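Local coordinates for protein clan CA, family C40, NlpC/P60 superfamily cysteine peptidase (Trichomonas vaginalis, PDB 6BIO) that probably acts as a cysteine-type peptidase of the NlpC/P60 family that hydrolyses the peptides of bacterial peptidoglycan, at residues Ser183-Met186 / Gln187-Tyr190; Leu161-Thr164 / Lys165-Cys168; Leu57-Asn61 / Gly62-Val66; Lys258-Phe262 / Tyr263-Tyr267; Tyr34-Ser37 / Asn38-Leu41. One frame throughout, in Å; residues are numbered along the deposited sequence. Where two conformers were deposited one is given.

Contact 1. Residues Ser183-Met186 / Gln187-Tyr190; sequences SGLM and QWAY
Trp188 lays the six-membered side of its indole beside Leu185, one helical turn earlier: CE3 comes 4.2 Å from Leu185 CD1. The carbonyl O of Leu185 lies in the plane of the indole, at its edge, 3.9 Å from CE3. CG lies anti to the backbone nitrogen (chi1 168°), which carries the ring outward from the helix, its CE3 edge beside Leu185. Ala189, with only a methyl group, lets the chain lie close to Val162 of helix 154-163, on which Leu185 also packs. Met186 bends at its second and third torsions and turns its flexible thioether to Val238 and Met240 of strand 237-243, a good filler for the layer between helix and sheet. Beneath the side chains runs a regular row of i to i+4 bonds, from Gln187 N to Ser183 O (3.0 Å) through to Tyr190 N and Met186 O (3.2 Å), the last nearly straight at 170°. Gly184 takes part through its backbone, its carbonyl accepting Trp188 N at 2.9 Å. The buried polar ends are satisfied: Gln187 OE1 is hydrogen-bonded with Tyr52 OH and NE2 with the carbonyl of Met197, while Tyr190 OH bonds the carbonyl of Gly220. A buried helix packed on an antiparallel sheet in this way is typical of the papain-like NlpC/P60 fold, whose nucleophilic cysteine generally sits at the start of such a helix.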
# COMPACT_ATOMS: atom_id res chain seq x y z
N SER A 183 -9.75 10.73 -4.60
CA SER A 183 -9.61 9.27 -4.56
C SER A 183 -8.16 8.83 -4.78
O SER A 183 -7.75 7.81 -4.24
CB SER A 183 -10.56 8.68 -5.62
OG SER A 183 -10.30 9.39 -6.82
N GLY A 184 -7.37 9.63 -5.49
CA GLY A 184 -5.96 9.30 -5.64
C GLY A 184 -5.20 9.39 -4.34
O GLY A 184 -4.30 8.59 -4.07
N LEU A 185 -5.56 10.35 -3.50
CA LEU A 185 -4.96 10.45 -2.18
C LEU A 185 -5.22 9.19 -1.38
O LEU A 185 -4.33 8.70 -0.67
CB LEU A 185 -5.50 11.71 -1.47
CG LEU A 185 -4.96 11.98 -0.08
CD1 LEU A 185 -3.44 12.26 -0.10
CD2 LEU A 185 -5.67 13.14 0.56
N MET A 186 -6.45 8.64 -1.44
CA MET A 186 -6.78 7.44 -0.67
C MET A 186 -5.98 6.26 -1.18
O MET A 186 -5.41 5.51 -0.38
CB MET A 186 -8.27 7.14 -0.78
CG MET A 186 -9.26 8.25 -0.41
SD MET A 186 -9.21 8.86 1.31
CE MET A 186 -7.97 10.16 1.16
N GLN A 187 -5.94 6.08 -2.50
CA GLN A 187 -5.26 4.91 -3.05
C GLN A 187 -3.76 4.99 -2.77
O GLN A 187 -3.14 3.99 -2.40
CB GLN A 187 -5.54 4.78 -4.53
CG GLN A 187 -4.96 3.49 -5.13
CD GLN A 187 -5.11 3.40 -6.62
OE1 GLN A 187 -4.68 4.28 -7.37
NE2 GLN A 187 -5.69 2.31 -7.08
N TRP A 188 -3.18 6.19 -2.91
CA TRP A 188 -1.77 6.38 -2.62
C TRP A 188 -1.46 6.00 -1.17
O TRP A 188 -0.46 5.33 -0.87
CB TRP A 188 -1.38 7.85 -2.91
CG TRP A 188 -0.02 8.15 -2.34
CD1 TRP A 188 1.18 7.87 -2.88
CD2 TRP A 188 0.24 8.68 -1.03
NE1 TRP A 188 2.18 8.19 -1.99
CE2 TRP A 188 1.64 8.68 -0.85
CE3 TRP A 188 -0.56 9.17 -0.01
CZ2 TRP A 188 2.23 9.15 0.32
CZ3 TRP A 188 0.04 9.62 1.14
CH2 TRP A 188 1.42 9.58 1.30
N ALA A 189 -2.25 6.51 -0.22
CA ALA A 189 -1.93 6.29 1.18
C ALA A 189 -1.90 4.80 1.48
O ALA A 189 -1.01 4.29 2.17
CB ALA A 189 -2.94 7.01 2.08
N TYR A 190 -2.91 4.07 0.99
CA TYR A 190 -2.92 2.63 1.23
C TYR A 190 -1.85 1.89 0.44
O TYR A 190 -1.31 0.87 0.92
CB TYR A 190 -4.35 2.06 1.06
CG TYR A 190 -5.12 2.25 2.36
CD1 TYR A 190 -4.92 1.37 3.39
CD2 TYR A 190 -5.98 3.32 2.56
CE1 TYR A 190 -5.52 1.54 4.59
CE2 TYR A 190 -6.59 3.51 3.79
CZ TYR A 190 -6.39 2.58 4.79
OH TYR A 190 -6.98 2.72 6.03

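Contact 2. Residues Leu161-Thr164 / Lys165-Cys168; sequences LVKT and KLGC
Lys165 curls back over Thr164. Its CB rests 3.7 Å from Val162 O, the carbonyl that also receives Lys165 N. CG lies 3.8 Å from Thr164 OG1, where a fold at chi2 (-61°) turns the chain across the threonine. CD then passes 3.8 Å from Thr164 O, and CE stays close to the hydroxyl while packing on Trp188 of the neighbouring helix. NZ goes on to hydrogen-bond the carbonyl of Pro177. A long chain that is apolar along its methylenes and charged at its end suits this route from helix end to loop. Thr164 has its own task: OG1 reaches back to Leu161 O at 2.7 Å, in the carbonyl plane and on a lone pair. The backbone meanwhile closes with short-range bonds, Lys165 N to Val162 O at 3.0 Å and Leu166 N to Lys163 O at 3.1 Å. Both donors stand well above the plane of the carbonyl they meet; the second bond closes a type I turn. A type II turn follows from Lys165 to Cys168, and Gly167 accepts its positive phi of 90° without strain from a side chain. Leu166 CG lies 3.4 Å from Lys163 O, and its CD1 beside the start of the Lys163 side chain. The chemistry thus implies that carbonyls at the end of the helix are met by turn amides and a hydroxyl, while the lysine ammonium is held by the carbonyl of Pro177.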
# COMPACT_ATOMS: atom_id res chain seq x y z
N LEU A 161 -0.26 9.04 7.02
CA LEU A 161 0.18 9.23 5.64
C LEU A 161 -0.57 10.37 4.94
O LEU A 161 0.06 11.17 4.24
CB LEU A 161 0.05 7.92 4.86
CG LEU A 161 1.19 6.95 5.16
CD1 LEU A 161 0.80 5.50 4.93
CD2 LEU A 161 2.41 7.30 4.30
N VAL A 162 -1.90 10.45 5.09
CA VAL A 162 -2.58 11.57 4.43
C VAL A 162 -2.20 12.90 5.05
O VAL A 162 -2.15 13.91 4.34
CB VAL A 162 -4.10 11.39 4.28
CG1 VAL A 162 -4.44 10.18 3.46
CG2 VAL A 162 -4.79 11.35 5.66
N LYS A 163 -1.91 12.94 6.36
CA LYS A 163 -1.44 14.19 6.96
C LYS A 163 -0.15 14.67 6.31
O LYS A 163 0.05 15.87 6.21
CB LYS A 163 -1.25 14.04 8.47
CG LYS A 163 -2.56 13.88 9.22
CD LYS A 163 -2.33 13.58 10.69
CE LYS A 163 -3.63 13.19 11.35
NZ LYS A 163 -3.48 13.05 12.85
N THR A 164 0.72 13.75 5.89
CA THR A 164 1.98 14.16 5.27
C THR A 164 1.76 14.87 3.95
O THR A 164 2.72 15.45 3.40
CB THR A 164 2.93 12.97 5.01
OG1 THR A 164 2.50 12.18 3.90
CG2 THR A 164 3.13 12.11 6.26
N LYS A 165 0.53 14.83 3.41
CA LYS A 165 0.23 15.48 2.14
C LYS A 165 -0.63 16.73 2.30
O LYS A 165 -1.04 17.33 1.28
CB LYS A 165 -0.43 14.51 1.16
CG LYS A 165 0.50 13.30 0.85
CD LYS A 165 1.80 13.72 0.20
CE LYS A 165 2.64 12.51 -0.11
NZ LYS A 165 3.82 12.82 -0.96
N LEU A 166 -0.89 17.14 3.54
CA LEU A 166 -1.56 18.42 3.73
C LEU A 166 -0.85 19.52 2.94
O LEU A 166 0.39 19.63 2.95
CB LEU A 166 -1.59 18.79 5.22
CG LEU A 166 -2.62 17.96 6.00
CD1 LEU A 166 -2.33 18.02 7.49
CD2 LEU A 166 -4.07 18.39 5.69
N GLY A 167 -1.66 20.34 2.25
CA GLY A 167 -1.14 21.44 1.47
C GLY A 167 -0.82 21.10 0.04
O GLY A 167 -0.54 22.02 -0.75
N CYS A 168 -0.78 19.82 -0.33
CA CYS A 168 -0.55 19.47 -1.72
C CYS A 168 -1.73 19.95 -2.58
O CYS A 168 -2.89 19.94 -2.15
CB CYS A 168 -0.42 17.94 -1.87
SG CYS A 168 1.05 17.22 -1.20

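Contact 3. Residues Leu57-Asn61 / Gly62-Val66; sequences LGYEN and GFAHV
Leu57 and His65 meet across the hairpin as a CH-pi pair: methyl CD1 sits over the centre of one face of the imidazole, 3.7 Å from its centroid. His65 turns its ring there by holding CG anti to the backbone nitrogen (chi1 -167°). The ring also stacks with Trp74, while NE2 hydrogen-bonds Asp72, so its rotation is well fixed. Below the pair, Leu57 N donates to His65 O and His65 N to Gly58 O, both at 2.8 Å. Leu57 and Gly58 thus share one partner residue, a beta bulge. Gly58 has a phi of 159°, which a residue with a side chain would find hard to adopt; its N is left buried with no partner. Asn61 takes the first corner of a type I' turn at a positive phi (53°), its carbonyl O 3.4 Å from Phe63 CD2; Gly62 takes the second, and both residue types accept positive phi readily. Two bonds clamp the turn: Phe63 N to Glu60 O is 2.8 Å, Glu60 N to Phe63 O 2.9 Å. On the face of the sheet away from Phe63 and His65, Tyr59 CE2 touches Ala64 CB. The chemistry implies a hairpin set by backbone bonds and a tight turn, with a CH-pi contact farther from the turn.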
# COMPACT_ATOMS: atom_id res chain seq x y z
N LEU A 57 6.20 -10.30 -8.90
CA LEU A 57 6.10 -11.76 -8.89
C LEU A 57 6.87 -12.40 -10.03
O LEU A 57 7.27 -13.56 -9.92
CB LEU A 57 4.63 -12.18 -8.96
CG LEU A 57 3.80 -11.94 -7.72
CD1 LEU A 57 2.30 -11.81 -8.08
CD2 LEU A 57 4.01 -13.10 -6.79
N GLY A 58 7.10 -11.67 -11.11
CA GLY A 58 7.81 -12.20 -12.25
C GLY A 58 7.50 -11.39 -13.49
O GLY A 58 6.81 -10.38 -13.41
N TYR A 59 8.01 -11.86 -14.61
CA TYR A 59 7.82 -11.21 -15.90
C TYR A 59 7.41 -12.25 -16.92
O TYR A 59 7.89 -13.39 -16.89
CB TYR A 59 9.12 -10.55 -16.39
CG TYR A 59 9.65 -9.49 -15.48
CD1 TYR A 59 10.49 -9.79 -14.42
CD2 TYR A 59 9.31 -8.16 -15.68
CE1 TYR A 59 11.00 -8.79 -13.59
CE2 TYR A 59 9.78 -7.19 -14.87
CZ TYR A 59 10.61 -7.49 -13.81
OH TYR A 59 11.11 -6.47 -13.03
N GLU A 60 6.57 -11.85 -17.88
CA GLU A 60 6.17 -12.74 -18.96
C GLU A 60 5.63 -11.89 -20.11
O GLU A 60 4.85 -10.96 -19.89
CB GLU A 60 5.05 -13.69 -18.49
CG GLU A 60 4.68 -14.80 -19.39
CD GLU A 60 3.75 -15.80 -18.67
OE1 GLU A 60 2.56 -15.48 -18.43
OE2 GLU A 60 4.21 -16.91 -18.32
N ASN A 61 6.03 -12.24 -21.34
CA ASN A 61 5.44 -11.65 -22.54
C ASN A 61 5.47 -10.13 -22.54
O ASN A 61 4.55 -9.48 -23.04
CB ASN A 61 4.02 -12.14 -22.74
CG ASN A 61 3.94 -13.60 -22.84
OD1 ASN A 61 4.79 -14.23 -23.46
ND2 ASN A 61 2.90 -14.19 -22.23
N GLY A 62 6.53 -9.56 -21.98
CA GLY A 62 6.67 -8.12 -21.96
C GLY A 62 6.02 -7.42 -20.78
O GLY A 62 6.09 -6.19 -20.70
N PHE A 63 5.37 -8.17 -19.89
CA PHE A 63 4.72 -7.60 -18.73
C PHE A 63 5.42 -8.01 -17.44
O PHE A 63 5.99 -9.10 -17.34
CB PHE A 63 3.27 -8.12 -18.65
CG PHE A 63 2.36 -7.59 -19.73
CD1 PHE A 63 1.70 -6.38 -19.59
CD2 PHE A 63 2.12 -8.33 -20.88
CE1 PHE A 63 0.86 -5.92 -20.55
CE2 PHE A 63 1.30 -7.86 -21.87
CZ PHE A 63 0.67 -6.64 -21.71
N ALA A 64 5.30 -7.16 -16.45
CA ALA A 64 5.61 -7.49 -15.07
C ALA A 64 4.32 -7.86 -14.35
O ALA A 64 3.31 -7.16 -14.48
CB ALA A 64 6.23 -6.29 -14.35
N HIS A 65 4.36 -8.97 -13.61
CA HIS A 65 3.28 -9.39 -12.75
C HIS A 65 3.55 -8.76 -11.39
O HIS A 65 4.57 -9.06 -10.76
CB HIS A 65 3.29 -10.90 -12.63
CG HIS A 65 2.06 -11.46 -12.01
ND1 HIS A 65 1.94 -12.80 -11.71
CD2 HIS A 65 0.89 -10.88 -11.66
CE1 HIS A 65 0.74 -13.01 -11.19
NE2 HIS A 65 0.08 -11.87 -11.16
N VAL A 66 2.68 -7.85 -10.96
CA VAL A 66 2.90 -7.05 -9.76
C VAL A 66 1.78 -7.30 -8.76
O VAL A 66 0.68 -7.71 -9.11
CB VAL A 66 3.10 -5.54 -10.07
CG1 VAL A 66 4.25 -5.35 -11.07
CG2 VAL A 66 1.82 -4.91 -10.63

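Contact 4. Residues Lys258-Phe262 / Tyr263-Tyr267; sequences KYQDF and YKYPY
Asp261 OD1 accepts the backbone N of Lys264 at 3.0 Å, on the anti side of the carboxylate and 17° out of its plane. The carboxylate reaches forward because its CG lies opposite the backbone nitrogen (chi1 -176°), a short acidic arm well suited to accepting an amide of the turn. Tyr265 N donates to Phe262 O at 3.2 Å, from well above the carbonyl plane, and closes a type I turn. Gln260, which has two conformers, in one of them uses NE2 to bond Asp261 O at 2.9 Å, with the acceptor close to the amide plane.

Packing comes next. The bent chain of Gln260 crosses the Tyr265 side chain at about a right angle, Gln260 CD 3.6 Å from Tyr265 CD1, with amide and ring planes 47° apart. The same tyrosine has Tyr267 CD2 over one face and meets Phe225 and Phe247 edge-to-face, surroundings of aromatic rings in which a tyrosine fits well. The Lys264 chain crosses the carboxylate at a slant, CG 3.4 Å from Asp261 OD1.

One water accepts from Gln260 NE2 at 2.8 Å and makes a weak bond to Lys264 O; another lies 2.6 Å from Phe262 O and close to Tyr265 O. Lys264 NZ stays beyond salt-bridge range of Asp261 OD2. The chemistry implies that a side-chain carboxylate and backbone bonds turn the chain away from edge strand 256-261, while any attraction between Asp261 and Lys264 is probably weak and softened by solvent.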
# COMPACT_ATOMS: atom_id res chain seq x y z
N LYS A 258 -6.61 19.06 2.59
CA LYS A 258 -6.93 19.79 3.80
C LYS A 258 -7.84 19.00 4.72
O LYS A 258 -8.48 18.00 4.32
CB LYS A 258 -7.61 21.12 3.49
CG LYS A 258 -8.93 20.99 2.76
CD LYS A 258 -9.54 22.36 2.52
CE LYS A 258 -10.62 22.31 1.57
NZ LYS A 258 -11.46 23.56 1.68
N TYR A 259 -7.89 19.46 5.97
CA TYR A 259 -8.88 18.98 6.92
C TYR A 259 -10.27 19.48 6.58
O TYR A 259 -10.47 20.56 6.00
CB TYR A 259 -8.54 19.49 8.32
CG TYR A 259 -7.36 18.83 9.01
CD1 TYR A 259 -7.52 17.66 9.74
CD2 TYR A 259 -6.10 19.41 8.98
CE1 TYR A 259 -6.46 17.09 10.39
CE2 TYR A 259 -5.02 18.82 9.63
CZ TYR A 259 -5.23 17.68 10.34
OH TYR A 259 -4.15 17.09 10.96
N GLN A 260 -11.25 18.70 7.03
CA GLN A 260 -12.67 19.06 6.95
C GLN A 260 -13.39 18.51 8.16
O GLN A 260 -13.22 17.35 8.54
CB GLN A 260 -13.37 18.47 5.72
CG GLN A 260 -14.92 18.58 5.77
CD GLN A 260 -15.43 20.03 5.68
OE1 GLN A 260 -14.92 20.80 4.86
NE2 GLN A 260 -16.46 20.40 6.50
N ASP A 261 -14.26 19.32 8.75
CA ASP A 261 -15.08 18.88 9.85
C ASP A 261 -16.17 17.95 9.33
O ASP A 261 -16.96 18.36 8.47
CB ASP A 261 -15.71 20.10 10.52
CG ASP A 261 -16.52 19.74 11.74
OD1 ASP A 261 -17.60 19.20 11.56
OD2 ASP A 261 -16.06 20.01 12.89
N PHE A 262 -16.19 16.72 9.83
CA PHE A 262 -17.06 15.69 9.25
C PHE A 262 -18.54 16.07 9.41
O PHE A 262 -19.32 16.02 8.45
CB PHE A 262 -16.73 14.36 9.95
CG PHE A 262 -17.45 13.14 9.41
CD1 PHE A 262 -18.08 13.10 8.16
CD2 PHE A 262 -17.47 11.98 10.20
CE1 PHE A 262 -18.72 11.91 7.72
CE2 PHE A 262 -18.10 10.81 9.78
CZ PHE A 262 -18.74 10.77 8.54
N TYR A 263 -18.94 16.45 10.63
CA TYR A 263 -20.35 16.69 10.89
C TYR A 263 -20.88 17.90 10.12
O TYR A 263 -22.04 17.90 9.72
CB TYR A 263 -20.57 16.87 12.39
CG TYR A 263 -21.99 17.15 12.79
CD1 TYR A 263 -22.93 16.13 12.81
CD2 TYR A 263 -22.41 18.45 13.14
CE1 TYR A 263 -24.25 16.38 13.18
CE2 TYR A 263 -23.71 18.71 13.50
CZ TYR A 263 -24.63 17.66 13.52
OH TYR A 263 -25.95 17.89 13.88
N LYS A 264 -20.05 18.91 9.88
CA LYS A 264 -20.45 20.09 9.13
C LYS A 264 -20.33 19.95 7.61
O LYS A 264 -20.78 20.84 6.88
CB LYS A 264 -19.60 21.29 9.54
CG LYS A 264 -19.78 21.68 10.98
CD LYS A 264 -19.11 23.02 11.25
CE LYS A 264 -19.46 23.58 12.62
NZ LYS A 264 -18.24 23.80 13.41
N TYR A 265 -19.75 18.89 7.11
CA TYR A 265 -19.60 18.77 5.66
C TYR A 265 -20.98 18.58 5.04
O TYR A 265 -21.68 17.62 5.40
CB TYR A 265 -18.70 17.60 5.35
CG TYR A 265 -18.28 17.46 3.92
CD1 TYR A 265 -17.58 18.48 3.27
CD2 TYR A 265 -18.54 16.30 3.20
CE1 TYR A 265 -17.19 18.35 1.97
CE2 TYR A 265 -18.12 16.17 1.89
CZ TYR A 265 -17.45 17.19 1.29
OH TYR A 265 -17.04 17.04 -0.01
N PRO A 266 -21.40 19.40 4.08
CA PRO A 266 -22.83 19.44 3.70
C PRO A 266 -23.20 18.53 2.55
O PRO A 266 -23.99 18.93 1.70
CB PRO A 266 -23.02 20.91 3.32
CG PRO A 266 -21.72 21.24 2.72
CD PRO A 266 -20.70 20.60 3.57
N TYR A 267 -22.64 17.33 2.49
CA TYR A 267 -23.01 16.38 1.46
C TYR A 267 -23.24 15.02 2.09
O TYR A 267 -22.61 14.68 3.09
CB TYR A 267 -21.89 16.24 0.42
CG TYR A 267 -21.61 17.53 -0.28
CD1 TYR A 267 -22.40 17.95 -1.33
CD2 TYR A 267 -20.55 18.33 0.11
CE1 TYR A 267 -22.13 19.12 -1.98
CE2 TYR A 267 -20.31 19.53 -0.51
CZ TYR A 267 -21.11 19.91 -1.56
OH TYR A 267 -20.84 21.10 -2.19
O HOH W 1 -18.13 22.62 6.36
O HOH W 2 -21.73 15.77 7.41

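Contact 5. Residues Tyr34-Ser37 / Asn38-Leu41; sequences YKSS and NPDL
Tyr34 spreads its ring beneath Pro39, whose CG stands 3.5 Å above the ring plane, offset toward the rim, in a CH-pi contact with the electron-rich face. Pro39 CB comes 3.4 Å from Tyr34 CD1, and the two side chains cross at about a right angle. The rigid, puckered proline ring sets its CB and CG against the tyrosine face. Tyr34 OH lies 3.1 Å from Leu41 O, which sits at the ring edge in its plane and is possibly bonded to the hydroxyl. Leu41 CD2 lies 3.9 Å from Tyr34 CZ and adds an apolar flank. The turn itself is held by Ser36: OG accepts Asn38 N at 3.2 Å, moderately bent at 148°. It can do so because OG sits between the backbone nitrogen and carbonyl carbon (chi1 83°), which aims it down the chain. Pro39 N has no hydrogen to offer. Ser37 OG is gripped from outside, by the carboxylate of Glu60 and the amide nitrogen of Asn61, and the small hydroxyl suits that buried spot. Asp40 carries a salt bridge to Arg43, and Lys35 NZ one to Glu71 with a further bond to Asp72 O. The loop leaves strand 30-34, whose Tyr34 pairs through its backbone with Trp74 of strand 71-76, and lies against the tip of hairpin 53-68 before the chain enters edge strand 46-49.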
# COMPACT_ATOMS: atom_id res chain seq x y z
N TYR A 34 -3.59 -5.08 -16.48
CA TYR A 34 -4.37 -6.18 -17.03
C TYR A 34 -4.36 -7.36 -16.06
O TYR A 34 -3.55 -7.46 -15.16
CB TYR A 34 -3.79 -6.63 -18.38
CG TYR A 34 -3.74 -5.53 -19.39
CD1 TYR A 34 -4.84 -5.25 -20.16
CD2 TYR A 34 -2.61 -4.75 -19.54
CE1 TYR A 34 -4.81 -4.23 -21.09
CE2 TYR A 34 -2.57 -3.73 -20.47
CZ TYR A 34 -3.68 -3.46 -21.23
OH TYR A 34 -3.66 -2.46 -22.17
N LYS A 35 -5.27 -8.29 -16.29
CA LYS A 35 -5.36 -9.46 -15.46
C LYS A 35 -4.68 -10.68 -16.07
O LYS A 35 -4.78 -11.78 -15.52
CB LYS A 35 -6.84 -9.74 -15.12
CG LYS A 35 -7.41 -8.75 -14.08
CD LYS A 35 -6.91 -9.07 -12.68
CE LYS A 35 -7.17 -7.96 -11.70
NZ LYS A 35 -6.77 -8.41 -10.36
N SER A 36 -3.98 -10.52 -17.18
CA SER A 36 -3.15 -11.59 -17.73
C SER A 36 -1.98 -10.98 -18.50
O SER A 36 -1.97 -9.79 -18.81
CB SER A 36 -3.92 -12.49 -18.65
OG SER A 36 -4.00 -11.94 -19.90
N SER A 37 -0.99 -11.81 -18.81
CA SER A 37 0.16 -11.42 -19.60
C SER A 37 -0.07 -11.53 -21.10
O SER A 37 0.86 -11.31 -21.89
CB SER A 37 1.35 -12.26 -19.23
OG SER A 37 1.16 -13.60 -19.64
N ASN A 38 -1.28 -11.88 -21.50
CA ASN A 38 -1.69 -11.87 -22.90
C ASN A 38 -3.12 -11.36 -22.95
O ASN A 38 -4.07 -12.10 -23.23
CB ASN A 38 -1.58 -13.28 -23.47
CG ASN A 38 -1.67 -13.32 -24.96
OD1 ASN A 38 -1.94 -12.31 -25.63
ND2 ASN A 38 -1.46 -14.50 -25.51
N PRO A 39 -3.32 -10.09 -22.67
CA PRO A 39 -4.66 -9.57 -22.41
C PRO A 39 -5.35 -9.16 -23.68
O PRO A 39 -4.73 -9.01 -24.74
CB PRO A 39 -4.39 -8.31 -21.57
CG PRO A 39 -3.02 -7.86 -22.01
CD PRO A 39 -2.27 -9.12 -22.32
N ASP A 40 -6.65 -9.00 -23.55
CA ASP A 40 -7.43 -8.16 -24.43
C ASP A 40 -6.99 -6.72 -24.13
O ASP A 40 -7.38 -6.14 -23.12
CB ASP A 40 -8.91 -8.39 -24.10
CG ASP A 40 -9.84 -7.59 -24.95
OD1 ASP A 40 -9.33 -6.73 -25.72
OD2 ASP A 40 -11.09 -7.82 -24.82
N LEU A 41 -6.15 -6.15 -25.00
CA LEU A 41 -5.51 -4.88 -24.65
C LEU A 41 -6.48 -3.72 -24.55
O LEU A 41 -6.15 -2.69 -23.93
CB LEU A 41 -4.42 -4.53 -25.66
CG LEU A 41 -3.19 -5.45 -25.62
CD1 LEU A 41 -2.33 -5.34 -26.88
CD2 LEU A 41 -2.31 -5.16 -24.41

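In the fold
Contact 1 is the buried one: every residue that touches is enclosed, and backbone helix bonds join its segments while the side chains pack outward into the core, with polar ends satisfied inside. Contacts 2, 3 and 4 lie at the surface, and contact 5 is partly buried; there, turns, carbonyls and charged ends take over. Contacts 1 and 2 touch where helices 154-163 and 182-191 pack together, and contact 2 also reaches contact 4, because Leu166 lies on Tyr259 of strand 256-261. Contacts 3 and 5 form a separate pair in the N-terminal beta region, their centres about 11 Å apart, where Phe63 packs on Tyr34. Contacts 2 and 3 stand on opposite sides of the chain's centre.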